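Local coordinates for transposon Tn7 transposition protein TnsA (Escherichia coli, PDB 1T0F) that cuts the 5' strands at the ends of transposon Tn7 as a metal-dependent, restriction enzyme-like endonuclease that forms the transposase together with TnsB, at residues A[127-137]-A[161-169]. Sequence-based numbering, arbitrary orientation.
With MG (magnesium ion), chain E.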
loop_
_atom_site.group_PDB
_atom_site.type_symbol
_atom_site.label_atom_id
_atom_site.label_comp_id
_atom_site.label_asym_id
_atom_site.label_seq_id
_atom_site.Cartn_x
_atom_site.Cartn_y
_atom_site.Cartn_z
ATOM N N PHE A 127 -10.491 -3.487 13.878
ATOM C CA PHE A 127 -9.750 -2.230 14.015
ATOM C C PHE A 127 -10.410 -1.079 13.262
ATOM O O PHE A 127 -10.536 -1.131 12.043
ATOM C CB PHE A 127 -8.321 -2.406 13.481
ATOM C CG PHE A 127 -7.528 -3.447 14.211
ATOM C CD1 PHE A 127 -6.942 -3.159 15.442
ATOM C CD2 PHE A 127 -7.392 -4.728 13.688
ATOM C CE1 PHE A 127 -6.233 -4.136 16.140
ATOM C CE2 PHE A 127 -6.688 -5.707 14.377
ATOM C CZ PHE A 127 -6.106 -5.412 15.606
ATOM N N GLU A 128 -10.806 -0.034 13.984
ATOM C CA GLU A 128 -11.443 1.118 13.356
ATOM C C GLU A 128 -10.389 1.968 12.641
ATOM O O GLU A 128 -10.686 2.700 11.695
ATOM C CB GLU A 128 -12.185 1.946 14.406
ATOM C CG GLU A 128 -11.307 2.747 15.359
ATOM C CD GLU A 128 -12.099 3.325 16.530
ATOM O OE1 GLU A 128 -13.278 3.698 16.324
ATOM O OE2 GLU A 128 -11.542 3.414 17.650
ATOM N N GLN A 129 -9.150 1.858 13.101
ATOM C CA GLN A 129 -8.053 2.584 12.486
ATOM C C GLN A 129 -6.755 1.856 12.796
ATOM O O GLN A 129 -6.548 1.390 13.914
ATOM C CB GLN A 129 -7.985 4.009 13.035
ATOM C CG GLN A 129 -7.232 4.985 12.145
ATOM C CD GLN A 129 -7.367 6.425 12.618
ATOM O OE1 GLN A 129 -7.313 7.362 11.820
ATOM N NE2 GLN A 129 -7.537 6.605 13.922
ATOM N N PHE A 130 -5.894 1.727 11.798
ATOM C CA PHE A 130 -4.609 1.087 12.029
ATOM C C PHE A 130 -3.625 1.601 11.008
ATOM O O PHE A 130 -4.017 2.099 9.956
ATOM C CB PHE A 130 -4.715 -0.449 11.987
ATOM C CG PHE A 130 -5.146 -1.013 10.662
ATOM C CD1 PHE A 130 -4.226 -1.197 9.630
ATOM C CD2 PHE A 130 -6.472 -1.396 10.453
ATOM C CE1 PHE A 130 -4.610 -1.753 8.412
ATOM C CE2 PHE A 130 -6.870 -1.955 9.239
ATOM C CZ PHE A 130 -5.934 -2.134 8.214
ATOM N N ALA A 131 -2.342 1.515 11.342
ATOM C CA ALA A 131 -1.304 1.988 10.442
ATOM C C ALA A 131 -0.413 0.835 10.016
ATOM O O ALA A 131 -0.232 -0.129 10.759
ATOM C CB ALA A 131 -0.469 3.084 11.137
ATOM N N ILE A 132 0.138 0.940 8.811
ATOM C CA ILE A 132 1.009 -0.096 8.274
ATOM C C ILE A 132 2.275 0.464 7.636
ATOM O O ILE A 132 2.223 1.445 6.888
ATOM C CB ILE A 132 0.291 -0.926 7.167
ATOM C CG1 ILE A 132 -0.856 -1.745 7.765
ATOM C CG2 ILE A 132 1.297 -1.853 6.465
ATOM C CD1 ILE A 132 -1.516 -2.677 6.762
ATOM N N GLN A 133 3.414 -0.150 7.956
ATOM C CA GLN A 133 4.675 0.203 7.317
ATOM C C GLN A 133 5.029 -1.076 6.542
ATOM O O GLN A 133 4.985 -2.182 7.090
ATOM C CB GLN A 133 5.782 0.518 8.338
ATOM C CG GLN A 133 7.158 0.732 7.682
ATOM C CD GLN A 133 7.231 1.970 6.793
ATOM O OE1 GLN A 133 8.038 2.032 5.859
ATOM N NE2 GLN A 133 6.407 2.965 7.089
ATOM N N VAL A 134 5.353 -0.912 5.267
ATOM C CA VAL A 134 5.697 -2.009 4.373
ATOM C C VAL A 134 7.225 -2.118 4.229
ATOM O O VAL A 134 7.892 -1.125 3.972
ATOM C CB VAL A 134 5.050 -1.740 3.005
ATOM C CG1 VAL A 134 5.503 -2.727 2.008
ATOM C CG2 VAL A 134 3.531 -1.764 3.148
ATOM N N LYS A 135 7.775 -3.317 4.400
ATOM C CA LYS A 135 9.223 -3.509 4.293
ATOM C C LYS A 135 9.599 -4.849 3.695
ATOM O O LYS A 135 8.897 -5.838 3.897
ATOM C CB LYS A 135 9.883 -3.476 5.679
ATOM C CG LYS A 135 9.936 -2.131 6.380
ATOM C CD LYS A 135 10.836 -1.161 5.636
ATOM C CE LYS A 135 10.904 0.171 6.368
ATOM N NZ LYS A 135 11.648 1.198 5.587
ATOM N N PRO A 136 10.698 -4.896 2.922
ATOM C CA PRO A 136 11.099 -6.186 2.365
ATOM C C PRO A 136 11.522 -6.924 3.634
ATOM O O PRO A 136 12.063 -6.304 4.547
ATOM C CB PRO A 136 12.307 -5.833 1.501
ATOM C CG PRO A 136 11.995 -4.445 1.044
ATOM C CD PRO A 136 11.452 -3.795 2.298
ATOM N N ALA A 137 11.273 -8.224 3.717
ATOM C CA ALA A 137 11.640 -8.963 4.917
ATOM C C ALA A 137 13.129 -8.844 5.239
ATOM O O ALA A 137 13.510 -8.754 6.398
ATOM C CB ALA A 137 11.260 -10.433 4.761
ATOM N N ILE A 161 -2.781 4.190 18.349
ATOM C CA ILE A 161 -3.293 3.618 17.112
ATOM C C ILE A 161 -2.453 2.388 16.769
ATOM O O ILE A 161 -1.228 2.470 16.686
ATOM C CB ILE A 161 -3.208 4.635 15.954
ATOM C CG1 ILE A 161 -4.183 5.794 16.218
ATOM C CG2 ILE A 161 -3.512 3.948 14.624
ATOM C CD1 ILE A 161 -4.104 6.906 15.199
ATOM N N PRO A 162 -3.104 1.228 16.568
ATOM C CA PRO A 162 -2.380 -0.005 16.235
ATOM C C PRO A 162 -1.503 0.175 15.001
ATOM O O PRO A 162 -1.932 0.748 13.997
ATOM C CB PRO A 162 -3.501 -1.019 15.990
ATOM C CG PRO A 162 -4.620 -0.507 16.856
ATOM C CD PRO A 162 -4.557 0.989 16.615
ATOM N N TRP A 163 -0.277 -0.327 15.078
ATOM C CA TRP A 163 0.674 -0.215 13.974
ATOM C C TRP A 163 1.292 -1.578 13.724
ATOM O O TRP A 163 1.646 -2.282 14.677
ATOM C CB TRP A 163 1.774 0.785 14.344
ATOM C CG TRP A 163 2.887 0.884 13.352
ATOM C CD1 TRP A 163 2.897 1.605 12.196
ATOM C CD2 TRP A 163 4.179 0.277 13.460
ATOM N NE1 TRP A 163 4.123 1.493 11.577
ATOM C CE2 TRP A 163 4.927 0.681 12.335
ATOM C CE3 TRP A 163 4.777 -0.572 14.402
ATOM C CZ2 TRP A 163 6.246 0.268 12.126
ATOM C CZ3 TRP A 163 6.091 -0.984 14.192
ATOM C CH2 TRP A 163 6.808 -0.563 13.065
ATOM N N PHE A 164 1.424 -1.941 12.448
ATOM C CA PHE A 164 1.986 -3.225 12.048
ATOM C C PHE A 164 2.940 -3.083 10.880
ATOM O O PHE A 164 2.880 -2.116 10.113
ATOM C CB PHE A 164 0.874 -4.179 11.596
ATOM C CG PHE A 164 -0.210 -4.362 12.601
ATOM C CD1 PHE A 164 -0.086 -5.309 13.609
ATOM C CD2 PHE A 164 -1.348 -3.560 12.562
ATOM C CE1 PHE A 164 -1.080 -5.457 14.571
ATOM C CE2 PHE A 164 -2.351 -3.694 13.519
ATOM C CZ PHE A 164 -2.218 -4.643 14.525
ATOM N N ILE A 165 3.800 -4.078 10.730
ATOM C CA ILE A 165 4.725 -4.126 9.618
ATOM C C ILE A 165 4.234 -5.232 8.679
ATOM O O ILE A 165 3.817 -6.289 9.129
ATOM C CB ILE A 165 6.147 -4.475 10.084
ATOM C CG1 ILE A 165 6.701 -3.333 10.938
ATOM C CG2 ILE A 165 7.034 -4.749 8.876
ATOM C CD1 ILE A 165 7.951 -3.719 11.699
ATOM N N PHE A 166 4.261 -4.962 7.383
ATOM C CA PHE A 166 3.854 -5.935 6.369
ATOM C C PHE A 166 5.026 -6.156 5.428
ATOM O O PHE A 166 5.627 -5.193 4.956
ATOM C CB PHE A 166 2.676 -5.404 5.540
ATOM C CG PHE A 166 1.346 -5.981 5.924
ATOM C CD1 PHE A 166 0.637 -5.474 7.012
ATOM C CD2 PHE A 166 0.803 -7.038 5.200
ATOM C CE1 PHE A 166 -0.605 -6.018 7.376
ATOM C CE2 PHE A 166 -0.426 -7.590 5.549
ATOM C CZ PHE A 166 -1.135 -7.078 6.642
ATOM N N THR A 167 5.358 -7.415 5.145
ATOM C CA THR A 167 6.452 -7.703 4.216
ATOM C C THR A 167 5.928 -8.544 3.056
ATOM O O THR A 167 4.749 -8.910 3.021
ATOM C CB THR A 167 7.609 -8.496 4.882
ATOM O OG1 THR A 167 7.225 -9.866 5.040
ATOM C CG2 THR A 167 7.963 -7.910 6.247
ATOM N N ASP A 168 6.804 -8.836 2.101
ATOM C CA ASP A 168 6.449 -9.657 0.948
ATOM C C ASP A 168 5.937 -11.034 1.395
ATOM O O ASP A 168 5.129 -11.663 0.708
ATOM C CB ASP A 168 7.670 -9.822 0.024
ATOM C CG ASP A 168 8.927 -10.274 0.771
ATOM O OD1 ASP A 168 9.430 -9.509 1.625
ATOM O OD2 ASP A 168 9.417 -11.396 0.506
ATOM N N LYS A 169 6.392 -11.490 2.559
ATOM C CA LYS A 169 5.976 -12.794 3.072
ATOM C C LYS A 169 4.527 -12.846 3.562
ATOM O O LYS A 169 3.986 -13.928 3.789
ATOM C CB LYS A 169 6.916 -13.238 4.195
ATOM C CG LYS A 169 8.315 -13.603 3.702
ATOM C CD LYS A 169 9.235 -13.974 4.859
ATOM C CE LYS A 169 10.575 -14.486 4.351
ATOM N NZ LYS A 169 11.229 -13.496 3.450
HETATM MG MG MG E . 8.041 1.201 3.529
HETATM O O HOH W 1 10.446 1.277 3.149
HETATM O O HOH W 2 7.901 1.156 0.978
#
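Two parallel strands of the restriction-enzyme-like nuclease core, 129-134 and 163-166, run side by side, with Ala131 beside Trp163 and Val134 beside Phe166, and the first of them supplies two of the magnesium ligands. Five backbone hydrogen bonds form the ladder, from Ala131 N to Pro162 O (2.8 Å) through to Lys135 N to Phe166 O. A proline suits the start of strand 163-166, since the ladder uses its carbonyl oxygen and needs no N-H from it. Helix 143-159 links the strands in a beta-alpha-beta crossover and packs on the face bearing Ala131, Gln133 and Trp163. There CB of the small Ala131 meets the indole edge at CD1 of Trp163, 3.8 Å away and in the ring plane. Gln133 CB packs near NE1 and CZ2 of the same indole, whose NE1 makes a weak bond to Glu152. An alanine in place of Trp163 would probably open a gap beside Ala131 and Gln133 and deprive Trp156 of the helix of its nearly parallel ring partner. Gln133 has CG anti to its backbone N (chi1 173°) and then bends at chi2, bringing OE1 to magnesium at 2.5 Å while NE2 bonds to Glu152; an amide suits the place because its oxygen can bind a metal while its NH2 donates to a carboxylate. Val134 O (2.4 Å), Asp117 and two waters also bind the metal, and catalytic Lys135 donates through NZ to one of these waters. Gln133, Val134 and Lys135 thus occupy the (D/E)XK part of the PD-(D/E)XK motif, with glutamine in the usual acidic position. On the other face, the extended CD1 arm of Ile132 reaches the Phe166 ring, CD1 to CE1 3.5 Å, and Phe164 turns its edge to the face of Phe127, planes at 72°. Past the strands, the Asp168 carboxylate accepts at OD1 from Ala137 N (3.1 Å), while Thr167 suits its ST turn because OG1 can accept from Lys169 N and also hydrogen-bond to Glu170.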